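Local coordinates for protein antitoxin of toxin-antitoxin system VAPB (Rickettsia felis, PDB 3ZVK) that neutralises the cognate ribonuclease toxin VapC2, partially inhibiting its RNase activity, and binds promoter DNA of the toxin-antitoxin pair, at the interface of chains A and B and the interface of chains C and A. Residues are numbered along the deposited sequence; one frame, centred on the assembly and turned at random. Chains: chain A/B, Antitoxin of toxin-antitoxin system VAPB; chain C, Toxin of toxin-antitoxin system.

Contact 1: the interface of chains A and B. Residues chain A 4, 15, 17-18, 21, 23, 39; chain B 15, 30, 37, 39.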
ATOM      1  N   ALA A   4      -9.533  14.672 -19.255  1.00 51.83           N
ATOM      2  CA  ALA A   4     -10.609  14.807 -18.275  1.00 50.00           C
ATOM      3  C   ALA A   4     -10.018  14.782 -16.865  1.00 54.39           C
ATOM      4  O   ALA A   4      -9.091  14.015 -16.591  1.00 53.47           O
ATOM      5  CB  ALA A   4     -11.611  13.674 -18.441  1.00 48.26           C
ATOM      6  N   VAL A  15     -14.796  11.185 -12.667  1.00 36.70           N
ATOM      7  CA  VAL A  15     -14.152  11.745 -13.856  1.00 38.55           C
ATOM      8  C   VAL A  15     -15.133  12.756 -14.505  1.00 43.13           C
ATOM      9  O   VAL A  15     -16.301  12.442 -14.750  1.00 43.94           O
ATOM     10  CB  VAL A  15     -13.615  10.650 -14.846  1.00 42.17           C
ATOM     11  CG1 VAL A  15     -14.693   9.661 -15.242  1.00 42.35           C
ATOM     12  CG2 VAL A  15     -12.958  11.252 -16.075  1.00 42.57           C
ATOM     13  N   LEU A  17     -16.503  14.476 -17.513  1.00 41.25           N
ATOM     14  CA  LEU A  17     -16.461  14.240 -18.959  1.00 42.38           C
ATOM     15  C   LEU A  17     -16.498  15.511 -19.795  1.00 50.29           C
ATOM     16  O   LEU A  17     -17.367  16.363 -19.577  1.00 50.35           O
ATOM     17  CB  LEU A  17     -17.619  13.316 -19.425  1.00 41.69           C
ATOM     18  CG  LEU A  17     -17.778  11.949 -18.767  1.00 43.47           C
ATOM     19  CD1 LEU A  17     -19.046  11.321 -19.206  1.00 43.60           C
ATOM     20  CD2 LEU A  17     -16.657  11.050 -19.107  1.00 44.92           C
ATOM     21  N   PRO A  18     -15.651  15.628 -20.842  1.00 49.44           N
ATOM     22  CA  PRO A  18     -15.798  16.781 -21.761  1.00 52.57           C
ATOM     23  C   PRO A  18     -17.153  16.659 -22.498  1.00 57.17           C
ATOM     24  O   PRO A  18     -17.634  15.535 -22.697  1.00 55.01           O
ATOM     25  CB  PRO A  18     -14.600  16.634 -22.719  1.00 53.97           C
ATOM     26  CG  PRO A  18     -13.638  15.715 -21.990  1.00 55.57           C
ATOM     27  CD  PRO A  18     -14.546  14.750 -21.269  1.00 49.05           C
ATOM     28  N   PHE A  21     -18.084  14.003 -25.131  1.00 59.57           N
ATOM     29  CA  PHE A  21     -18.159  12.619 -24.661  1.00 56.45           C
ATOM     30  C   PHE A  21     -19.313  12.321 -23.698  1.00 56.86           C
ATOM     31  O   PHE A  21     -19.337  11.269 -23.051  1.00 53.92           O
ATOM     32  CB  PHE A  21     -16.793  12.162 -24.123  1.00 56.79           C
ATOM     33  CG  PHE A  21     -15.677  12.284 -25.145  1.00 59.87           C
ATOM     34  CD1 PHE A  21     -15.719  11.567 -26.344  1.00 63.01           C
ATOM     35  CD2 PHE A  21     -14.607  13.138 -24.928  1.00 62.54           C
ATOM     36  CE1 PHE A  21     -14.697  11.700 -27.296  1.00 64.68           C
ATOM     37  CE2 PHE A  21     -13.570  13.238 -25.865  1.00 66.30           C
ATOM     38  CZ  PHE A  21     -13.625  12.522 -27.043  1.00 64.17           C
ATOM     39  N   PHE A  23     -22.862  11.208 -22.196  1.00 54.71           N
ATOM     40  CA  PHE A  23     -23.735  10.048 -22.365  1.00 53.29           C
ATOM     41  C   PHE A  23     -25.184  10.496 -22.225  1.00 59.99           C
ATOM     42  O   PHE A  23     -25.465  11.487 -21.524  1.00 60.25           O
ATOM     43  CB  PHE A  23     -23.410   8.983 -21.299  1.00 51.36           C
ATOM     44  CG  PHE A  23     -22.135   8.212 -21.560  1.00 49.72           C
ATOM     45  CD1 PHE A  23     -20.914   8.678 -21.087  1.00 50.11           C
ATOM     46  CD2 PHE A  23     -22.164   7.009 -22.256  1.00 50.16           C
ATOM     47  CE1 PHE A  23     -19.746   7.964 -21.328  1.00 51.78           C
ATOM     48  CE2 PHE A  23     -21.001   6.285 -22.481  1.00 48.96           C
ATOM     49  CZ  PHE A  23     -19.801   6.768 -22.032  1.00 49.01           C
ATOM     50  N   LEU A  39     -15.816   2.916 -20.597  1.00 34.21           N
ATOM     51  CA  LEU A  39     -17.163   3.286 -20.140  1.00 32.15           C
ATOM     52  C   LEU A  39     -18.019   3.209 -21.391  1.00 36.44           C
ATOM     53  O   LEU A  39     -17.651   3.739 -22.443  1.00 36.28           O
ATOM     54  CB  LEU A  39     -17.241   4.708 -19.541  1.00 32.34           C
ATOM     55  CG  LEU A  39     -16.206   5.103 -18.438  1.00 35.07           C
ATOM     56  CD1 LEU A  39     -16.335   6.546 -18.090  1.00 35.32           C
ATOM     57  CD2 LEU A  39     -16.365   4.249 -17.158  1.00 36.54           C
TER
ATOM     58  N   VAL B  15     -18.884  10.979 -14.311  1.00 34.52           N
ATOM     59  CA  VAL B  15     -19.073   9.540 -14.036  1.00 32.89           C
ATOM     60  C   VAL B  15     -18.481   9.237 -12.667  1.00 35.43           C
ATOM     61  O   VAL B  15     -17.332   9.582 -12.411  1.00 33.76           O
ATOM     62  CB  VAL B  15     -18.464   8.633 -15.155  1.00 35.10           C
ATOM     63  CG1 VAL B  15     -18.625   7.151 -14.826  1.00 32.55           C
ATOM     64  CG2 VAL B  15     -19.094   8.935 -16.497  1.00 35.90           C
ATOM     65  N   VAL B  30      -9.028  10.832 -22.830  1.00 50.51           N
ATOM     66  CA  VAL B  30     -10.359  10.370 -23.256  1.00 50.41           C
ATOM     67  C   VAL B  30     -10.364  10.177 -24.759  1.00 59.21           C
ATOM     68  O   VAL B  30     -10.134  11.138 -25.498  1.00 61.63           O
ATOM     69  CB  VAL B  30     -11.538  11.256 -22.788  1.00 52.99           C
ATOM     70  CG1 VAL B  30     -12.874  10.590 -23.108  1.00 52.65           C
ATOM     71  CG2 VAL B  30     -11.438  11.554 -21.312  1.00 51.48           C
ATOM     72  N   ILE B  37     -16.122   5.179 -24.551  1.00 42.77           N
ATOM     73  CA  ILE B  37     -14.843   5.897 -24.426  1.00 41.79           C
ATOM     74  C   ILE B  37     -13.835   5.113 -23.588  1.00 45.85           C
ATOM     75  O   ILE B  37     -14.227   4.417 -22.639  1.00 44.76           O
ATOM     76  CB  ILE B  37     -15.036   7.331 -23.810  1.00 43.62           C
ATOM     77  CG1 ILE B  37     -15.785   7.300 -22.465  1.00 41.61           C
ATOM     78  CG2 ILE B  37     -15.687   8.303 -24.802  1.00 45.86           C
ATOM     79  CD1 ILE B  37     -15.900   8.625 -21.744  1.00 46.10           C
ATOM     80  N   LEU B  39     -10.517   5.462 -21.015  1.00 39.95           N
ATOM     81  CA  LEU B  39      -9.863   6.354 -20.069  1.00 38.83           C
ATOM     82  C   LEU B  39      -8.548   5.730 -19.646  1.00 41.96           C
ATOM     83  O   LEU B  39      -8.552   4.646 -19.070  1.00 41.30           O
ATOM     84  CB  LEU B  39     -10.774   6.538 -18.832  1.00 38.02           C
ATOM     85  CG  LEU B  39     -11.777   7.698 -18.793  1.00 42.23           C
ATOM     86  CD1 LEU B  39     -12.646   7.766 -20.052  1.00 42.64           C
ATOM     87  CD2 LEU B  39     -12.675   7.556 -17.586  1.00 41.55           C
TER
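B:Ile37 pushes into a greasy notch made by A:Leu17, A:Phe21 and A:Phe23, using its two branches for different neighbours. Its CG1 stands between the backbone N and the carbonyl carbon (chi1 54°), and the chain then runs out straight, carrying CD1 to 3.7 Å from CD2 of A:Leu17 and 3.9 Å from CE1 of A:Phe23. The other branch, CG2, comes in at the rim of the A:Phe21 ring, 3.6 Å from CD1. Over the same side of that ring B:Val30 caps the face: its methyl CG1 sits above the plane, displaced toward the rim, 3.9 Å from the ring centroid in a CH-pi contact. The second methyl of B:Val30, CG2, turns to CB of A:Ala4.

A second cluster forms around the two copies of Val15, which use different branches. In A:Val15, CG1 lies between the backbone N and the carbonyl carbon (chi1 54°), which turns it to B:Leu39, CG1 to CD2 being 3.7 Å. In B:Val15, CG2 takes the place beside the backbone N and meets A:Leu17, CG2 to CD1 being 3.6 Å. A:Leu39 points at B:Val15 tip to tip.

Behind these side chains, the backbones fix the register. A:Val15 and B:Val15 pair through reciprocal N-H to O hydrogen bonds, with B:Val15 N 3.0 Å from A:Val15 O, and A:Leu39 pairs with B:Ile37 in the same antiparallel way, A:Leu39 N lying 3.0 Å from B:Ile37 O. Further back, CD of A:Pro18 meets the edge of the A:Phe21 ring, and CD1 of A:Leu17 meets that of A:Phe23, which probably helps to hold both rings in place.

The patch is part of a two-fold dimer interface of the SpoVT-AbrB type, where strands of two antitoxin chains combine into one swapped-hairpin barrel. It joins two copies into the dimeric unit typical of DNA binding in this family.

Contact 2: the interface of chains C and A. Residues chain C 59, 62-63, 66; chain A 31, 40, 43, 52-53, 56.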
ATOM      1  N   SER C  59     -14.672  -3.490 -29.173  1.00 41.10           N
ATOM      2  CA  SER C  59     -16.034  -3.080 -28.882  1.00 38.86           C
ATOM      3  C   SER C  59     -16.914  -4.272 -28.569  1.00 42.70           C
ATOM      4  O   SER C  59     -17.596  -4.247 -27.544  1.00 44.71           O
ATOM      5  CB  SER C  59     -16.626  -2.301 -30.049  1.00 41.69           C
ATOM      6  OG  SER C  59     -15.950  -1.068 -30.215  1.00 51.37           O
ATOM      7  N   ASP C  62     -15.817  -5.840 -25.304  1.00 39.24           N
ATOM      8  CA  ASP C  62     -16.245  -4.969 -24.195  1.00 40.29           C
ATOM      9  C   ASP C  62     -17.733  -5.186 -23.849  1.00 47.72           C
ATOM     10  O   ASP C  62     -18.070  -5.264 -22.667  1.00 48.29           O
ATOM     11  CB  ASP C  62     -15.970  -3.479 -24.498  1.00 41.75           C
ATOM     12  CG  ASP C  62     -14.508  -3.072 -24.655  1.00 49.14           C
ATOM     13  OD1 ASP C  62     -13.619  -3.874 -24.285  1.00 49.13           O
ATOM     14  OD2 ASP C  62     -14.252  -1.933 -25.145  1.00 50.71           O
ATOM     15  N   ILE C  63     -18.602  -5.331 -24.886  1.00 44.06           N
ATOM     16  CA  ILE C  63     -20.040  -5.596 -24.767  1.00 43.23           C
ATOM     17  C   ILE C  63     -20.281  -6.975 -24.130  1.00 45.96           C
ATOM     18  O   ILE C  63     -21.123  -7.118 -23.235  1.00 46.75           O
ATOM     19  CB  ILE C  63     -20.724  -5.434 -26.142  1.00 46.63           C
ATOM     20  CG1 ILE C  63     -20.819  -3.938 -26.497  1.00 48.22           C
ATOM     21  CG2 ILE C  63     -22.110  -6.043 -26.152  1.00 46.87           C
ATOM     22  CD1 ILE C  63     -20.983  -3.656 -27.941  1.00 50.70           C
ATOM     23  N   SER C  66     -19.537  -6.951 -20.330  1.00 34.99           N
ATOM     24  CA  SER C  66     -20.454  -6.151 -19.520  1.00 34.21           C
ATOM     25  C   SER C  66     -21.313  -6.906 -18.504  1.00 41.68           C
ATOM     26  O   SER C  66     -21.575  -6.337 -17.437  1.00 42.52           O
ATOM     27  CB  SER C  66     -21.293  -5.216 -20.382  1.00 35.11           C
ATOM     28  OG  SER C  66     -22.231  -5.924 -21.156  1.00 38.83           O
TER
ATOM     29  N   ILE A  31     -15.489  -1.454 -17.778  1.00 37.12           N
ATOM     30  CA  ILE A  31     -14.678  -2.615 -18.156  1.00 38.55           C
ATOM     31  C   ILE A  31     -13.188  -2.289 -18.117  1.00 41.49           C
ATOM     32  O   ILE A  31     -12.811  -1.232 -18.610  1.00 42.95           O
ATOM     33  CB  ILE A  31     -15.200  -3.171 -19.528  1.00 42.70           C
ATOM     34  CG1 ILE A  31     -16.415  -4.097 -19.254  1.00 43.10           C
ATOM     35  CG2 ILE A  31     -14.110  -3.918 -20.361  1.00 44.56           C
ATOM     36  CD1 ILE A  31     -17.509  -3.853 -20.042  1.00 53.94           C
ATOM     37  N   GLN A  40     -19.118   2.474 -21.306  1.00 34.41           N
ATOM     38  CA  GLN A  40     -19.985   2.231 -22.443  1.00 36.26           C
ATOM     39  C   GLN A  40     -21.443   2.062 -21.996  1.00 43.19           C
ATOM     40  O   GLN A  40     -21.653   1.768 -20.821  1.00 42.25           O
ATOM     41  CB  GLN A  40     -19.510   0.967 -23.192  1.00 36.68           C
ATOM     42  CG  GLN A  40     -19.560  -0.298 -22.343  1.00 35.19           C
ATOM     43  CD  GLN A  40     -19.069  -1.542 -23.008  1.00 43.07           C
ATOM     44  OE1 GLN A  40     -18.785  -2.526 -22.330  1.00 39.13           O
ATOM     45  NE2 GLN A  40     -18.984  -1.559 -24.329  1.00 43.34           N
ATOM     46  N   PRO A  43     -25.909  -2.965 -21.695  1.00 41.49           N
ATOM     47  CA  PRO A  43     -27.061  -3.757 -22.205  1.00 41.41           C
ATOM     48  C   PRO A  43     -27.804  -4.362 -21.028  1.00 47.42           C
ATOM     49  O   PRO A  43     -27.157  -4.854 -20.106  1.00 46.37           O
ATOM     50  CB  PRO A  43     -26.417  -4.851 -23.079  1.00 41.83           C
ATOM     51  CG  PRO A  43     -24.965  -4.439 -23.271  1.00 44.43           C
ATOM     52  CD  PRO A  43     -24.608  -3.539 -22.120  1.00 40.23           C
ATOM     53  N   GLU A  52     -26.416  -6.462 -29.665  1.00 58.45           N
ATOM     54  CA  GLU A  52     -25.475  -5.359 -29.778  1.00 57.53           C
ATOM     55  C   GLU A  52     -24.190  -5.758 -30.493  1.00 61.13           C
ATOM     56  O   GLU A  52     -23.673  -4.976 -31.285  1.00 63.23           O
ATOM     57  CB  GLU A  52     -25.187  -4.754 -28.411  1.00 57.58           C
ATOM     58  CG  GLU A  52     -25.759  -3.353 -28.232  1.00 74.08           C
ATOM     59  CD  GLU A  52     -24.899  -2.210 -28.757  1.00104.65           C
ATOM     60  OE1 GLU A  52     -24.634  -2.160 -29.983  1.00 95.20           O
ATOM     61  OE2 GLU A  52     -24.496  -1.354 -27.934  1.00102.73           O
ATOM     62  N   MET A  53     -23.697  -6.976 -30.245  1.00 54.22           N
ATOM     63  CA  MET A  53     -22.493  -7.519 -30.885  1.00 52.06           C
ATOM     64  C   MET A  53     -22.775  -7.788 -32.377  1.00 59.74           C
ATOM     65  O   MET A  53     -21.908  -7.572 -33.228  1.00 60.46           O
ATOM     66  CB  MET A  53     -22.034  -8.825 -30.198  1.00 51.78           C
ATOM     67  CG  MET A  53     -21.407  -8.619 -28.830  1.00 51.32           C
ATOM     68  SD  MET A  53     -20.585 -10.085 -28.100  1.00 52.58           S
ATOM     69  CE  MET A  53     -21.949 -11.358 -28.219  1.00 49.83           C
ATOM     70  N   ILE A  56     -22.548  -4.541 -34.575  1.00 63.97           N
ATOM     71  CA  ILE A  56     -21.174  -4.143 -34.858  1.00 63.63           C
ATOM     72  C   ILE A  56     -20.624  -4.900 -36.054  1.00 74.09           C
ATOM     73  O   ILE A  56     -20.105  -4.256 -36.959  1.00 76.53           O
ATOM     74  CB  ILE A  56     -20.277  -4.244 -33.596  1.00 63.14           C
ATOM     75  CG1 ILE A  56     -20.716  -3.195 -32.562  1.00 61.57           C
ATOM     76  CG2 ILE A  56     -18.771  -4.118 -33.910  1.00 62.10           C
ATOM     77  CD1 ILE A  56     -20.457  -3.591 -31.193  1.00 53.34           C
TER
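C:Ile63 and A:Ile56 meet tip to tip, the CD1 methyl of one 3.3 Å from the CD1 methyl of the other, a tight apolar contact. In C:Ile63 the two branches part at CB: CG1, anti to the carbonyl carbon (chi1 -74°), leads CD1 to A:Ile56, while CG2 turns to the same antitoxin helix one turn earlier than A:Ile56 and lies 3.8 Å from CG of A:Met53. The side chains of C:Ile63 and A:Met53 run alongside one another, pointing opposite ways. CB of A:Glu52 also borders CG2, but this glutamate is poorly ordered and its carboxylate says little. On the other flank, CD1 of A:Ile31 packs 3.8 Å from CA of C:Ser66.

A:Gln40 brings a flat amide to the toxin helix. Straight from CG outward (chi2 -178°), the side chain carries its amide to the helix, where NE2 lies 3.6 Å from CB of C:Asp62 and 3.7 Å from CG1 of C:Ile63. As modelled, OE1 faces the main-chain O of C:Asp62 at 2.8 Å, which sets two acceptors against each other. The amide orientation is therefore doubtful; with its ends exchanged, the NH2 group could donate to that carbonyl.

The polar group of C:Ser66 is held within its own chain. OG donates to the carbonyl O of C:Ile63 at 2.6 Å, tilted 20° from the carbonyl plane. The same oxygen OG, already bonded to C:Ile63 O, lies against the ring of A:Pro43 at CD, 3.5 Å away.

On the toxin, C:Ser59, C:Asp62 and C:Ile63 lie along helix 54-65 of the PIN domain, and C:Ser66 just follows it. The antitoxin approaches with strands 27-33 and 36-41 on one flank and helix 46-57 on the other; A:Pro43 lies in the link from strand 36-41 to helix 46-57.

The C-alpha centres of contact 1 and contact 2 are about 16 Å apart, and both draw on chain A strand 36-41: A:Leu39 serves contact 1 and its neighbour A:Gln40 serves contact 2. Strand 27-33 is shared similarly, since B:Val30 belongs to contact 1 and A:Ile31 to contact 2, and two-fold symmetry makes each antitoxin copy use this strand for dimerisation. The barrel that joins the antitoxins thus also offers a surface to the toxin, while helix 46-57 extends the grip. This coupling fits the VapC2(4):VapB2(4) assembly on DNA, in which VapB-VapB and VapC-VapC contacts alternate between heterodimers.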